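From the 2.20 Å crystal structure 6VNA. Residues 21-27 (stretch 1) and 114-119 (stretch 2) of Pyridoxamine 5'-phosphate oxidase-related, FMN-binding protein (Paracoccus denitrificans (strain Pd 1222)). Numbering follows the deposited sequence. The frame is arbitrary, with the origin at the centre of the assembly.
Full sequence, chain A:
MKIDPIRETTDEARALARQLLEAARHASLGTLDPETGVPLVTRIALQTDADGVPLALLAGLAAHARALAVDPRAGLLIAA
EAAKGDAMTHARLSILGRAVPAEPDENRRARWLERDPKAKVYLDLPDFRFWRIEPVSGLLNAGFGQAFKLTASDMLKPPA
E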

# COMPACT_ATOMS: atom_id res chain seq x y z
N LEU A 21 -5.57 7.68 11.06
CA LEU A 21 -6.79 7.02 10.52
C LEU A 21 -7.93 8.04 10.38
O LEU A 21 -8.61 8.00 9.33
N GLU A 22 -8.10 8.96 11.34
CA GLU A 22 -9.16 10.02 11.30
C GLU A 22 -8.93 10.94 10.10
O GLU A 22 -9.92 11.35 9.47
N ALA A 23 -7.67 11.22 9.75
CA ALA A 23 -7.30 12.16 8.66
C ALA A 23 -7.29 11.48 7.28
O ALA A 23 -7.33 12.20 6.28
N ALA A 24 -7.25 10.14 7.23
CA ALA A 24 -7.08 9.32 6.00
C ALA A 24 -8.23 9.53 5.01
O ALA A 24 -9.38 9.36 5.38
N ARG A 25 -7.91 9.87 3.76
CA ARG A 25 -8.87 9.90 2.62
C ARG A 25 -8.47 8.85 1.56
O ARG A 25 -9.33 8.41 0.81
N HIS A 26 -7.20 8.46 1.50
CA HIS A 26 -6.65 7.48 0.52
C HIS A 26 -5.67 6.57 1.24
O HIS A 26 -5.25 6.94 2.34
N ALA A 27 -5.30 5.45 0.60
CA ALA A 27 -4.28 4.53 1.12
C ALA A 27 -3.66 3.70 -0.00
O ALA A 27 -4.23 3.66 -1.13
N GLU A 114 -19.13 14.10 2.84
CA GLU A 114 -18.76 15.23 3.73
C GLU A 114 -17.23 15.25 3.84
O GLU A 114 -16.66 16.36 3.80
N ARG A 115 -16.60 14.07 3.90
CA ARG A 115 -15.14 13.93 4.16
C ARG A 115 -14.35 13.91 2.84
O ARG A 115 -13.18 14.32 2.84
N ASP A 116 -14.97 13.48 1.74
CA ASP A 116 -14.33 13.44 0.40
C ASP A 116 -15.37 13.81 -0.65
O ASP A 116 -16.06 12.93 -1.16
N PRO A 117 -15.54 15.12 -0.96
CA PRO A 117 -16.51 15.57 -1.96
C PRO A 117 -16.25 14.99 -3.37
O PRO A 117 -17.17 14.44 -3.96
N LYS A 118 -15.01 15.12 -3.86
CA LYS A 118 -14.49 14.52 -5.12
C LYS A 118 -15.09 13.12 -5.35
O LYS A 118 -15.32 12.77 -6.52
N ALA A 119 -15.31 12.35 -4.27
CA ALA A 119 -15.76 10.93 -4.30
C ALA A 119 -17.27 10.82 -4.59
O ALA A 119 -17.86 9.80 -4.19

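Which side chains fill the space between the two stretches? Arg 25 and Arg 115 do most of the work, each with its CA-to-CB bond pointing toward the other stretch. Asp 116 and Lys 118 also point toward stretch 1, whereas Glu 22 and His 26 leave their backbones sideways and only their ends come nearer.

How does Arg 25 reach its partners? With chi1 and chi2 both m and chi3 t, the chain turns back beside its own backbone and carries the guanidinium to the C-terminal end of the stretch 1 helix. There Arg 25 NH1 donates to Glu 22 O (3.2 Å) and to Ala 24 O (3.0 Å), while Arg 25 NE crosses to Arg 115 O at 2.8 Å. Arg 115 CB lies over one face of this guanidinium.

What holds Arg 115 so close to a like charge? Its rotamer, m, t, p with chi4 near 90°, delivers the guanidinium to Glu 22, whose t, p conformation brings its carboxylate to meet it. Arg 115 NH1 and Glu 22 OE2 form a salt bridge at 2.9 Å, and Arg 115 NH2 adds a weak hydrogen bond to Glu 22 O at 2.8 Å. Arg 25 NH1 and Arg 115 NH2 are 3.5 Å apart, two donors with no bond between them, but both have oxygen partners. Water 1 accepts from Arg 115 NH2 (2.9 Å) and lies 2.7 Å from both Leu 21 O and Ala 24 O.

What happens at the His 26 end? Lys 118, with chi1 t and the next two angles m, curls back so that its NZ forms a salt bridge with Asp 116 OD2 at 3.2 Å. Lys 118 NZ also sits at the edge of the His 26 ring, 3.3 Å from His 26 CE1; His 26 is m at chi1.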

# COMPACT_ATOMS: atom_id res chain seq x y z
CB LEU A 21 -7.17 5.83 11.40
CG LEU A 21 -6.31 4.58 11.17
CD1 LEU A 21 -6.31 3.67 12.39
CD2 LEU A 21 -6.80 3.82 9.96
CB GLU A 22 -9.20 10.79 12.61
CG GLU A 22 -10.11 12.02 12.59
CD GLU A 22 -11.58 11.74 12.31
OE1 GLU A 22 -12.08 10.69 12.76
OE2 GLU A 22 -12.22 12.59 11.62
CB ALA A 23 -5.96 12.79 8.97
CB ALA A 24 -6.96 7.86 6.38
CB ARG A 25 -8.96 11.33 2.08
CG ARG A 25 -9.46 12.36 3.09
CD ARG A 25 -10.86 12.04 3.60
NE ARG A 25 -11.43 12.97 4.57
CZ ARG A 25 -11.26 12.91 5.89
NH1 ARG A 25 -10.50 11.97 6.43
NH2 ARG A 25 -11.84 13.81 6.66
CB HIS A 26 -5.97 8.18 -0.66
CG HIS A 26 -6.87 9.16 -1.33
ND1 HIS A 26 -7.90 8.76 -2.15
CD2 HIS A 26 -6.91 10.51 -1.28
CE1 HIS A 26 -8.55 9.82 -2.58
NE2 HIS A 26 -7.96 10.91 -2.06
CB ALA A 27 -4.91 3.62 2.15
CB GLU A 114 -19.47 15.11 5.08
CG GLU A 114 -20.97 15.38 4.99
CD GLU A 114 -21.71 15.27 6.31
OE1 GLU A 114 -21.28 15.93 7.29
OE2 GLU A 114 -22.71 14.51 6.37
CB ARG A 115 -14.91 12.71 5.06
CG ARG A 115 -15.53 12.87 6.44
CD ARG A 115 -15.69 11.58 7.21
NE ARG A 115 -14.40 10.98 7.55
CZ ARG A 115 -13.72 11.21 8.67
NH1 ARG A 115 -14.17 12.04 9.58
NH2 ARG A 115 -12.56 10.59 8.85
CB ASP A 116 -13.69 12.07 0.16
CG ASP A 116 -12.74 12.01 -1.02
OD1 ASP A 116 -12.49 13.07 -1.63
OD2 ASP A 116 -12.24 10.90 -1.31
CB PRO A 117 -16.34 17.10 -1.97
CG PRO A 117 -15.70 17.43 -0.64
CD PRO A 117 -14.83 16.24 -0.33
CB LYS A 118 -12.96 14.45 -5.07
CG LYS A 118 -12.28 13.71 -6.22
CD LYS A 118 -12.08 12.20 -6.01
CE LYS A 118 -10.99 11.85 -5.02
NZ LYS A 118 -11.27 10.55 -4.35
CB ALA A 119 -15.41 10.26 -2.99
O HOH W 1 -10.65 8.69 7.67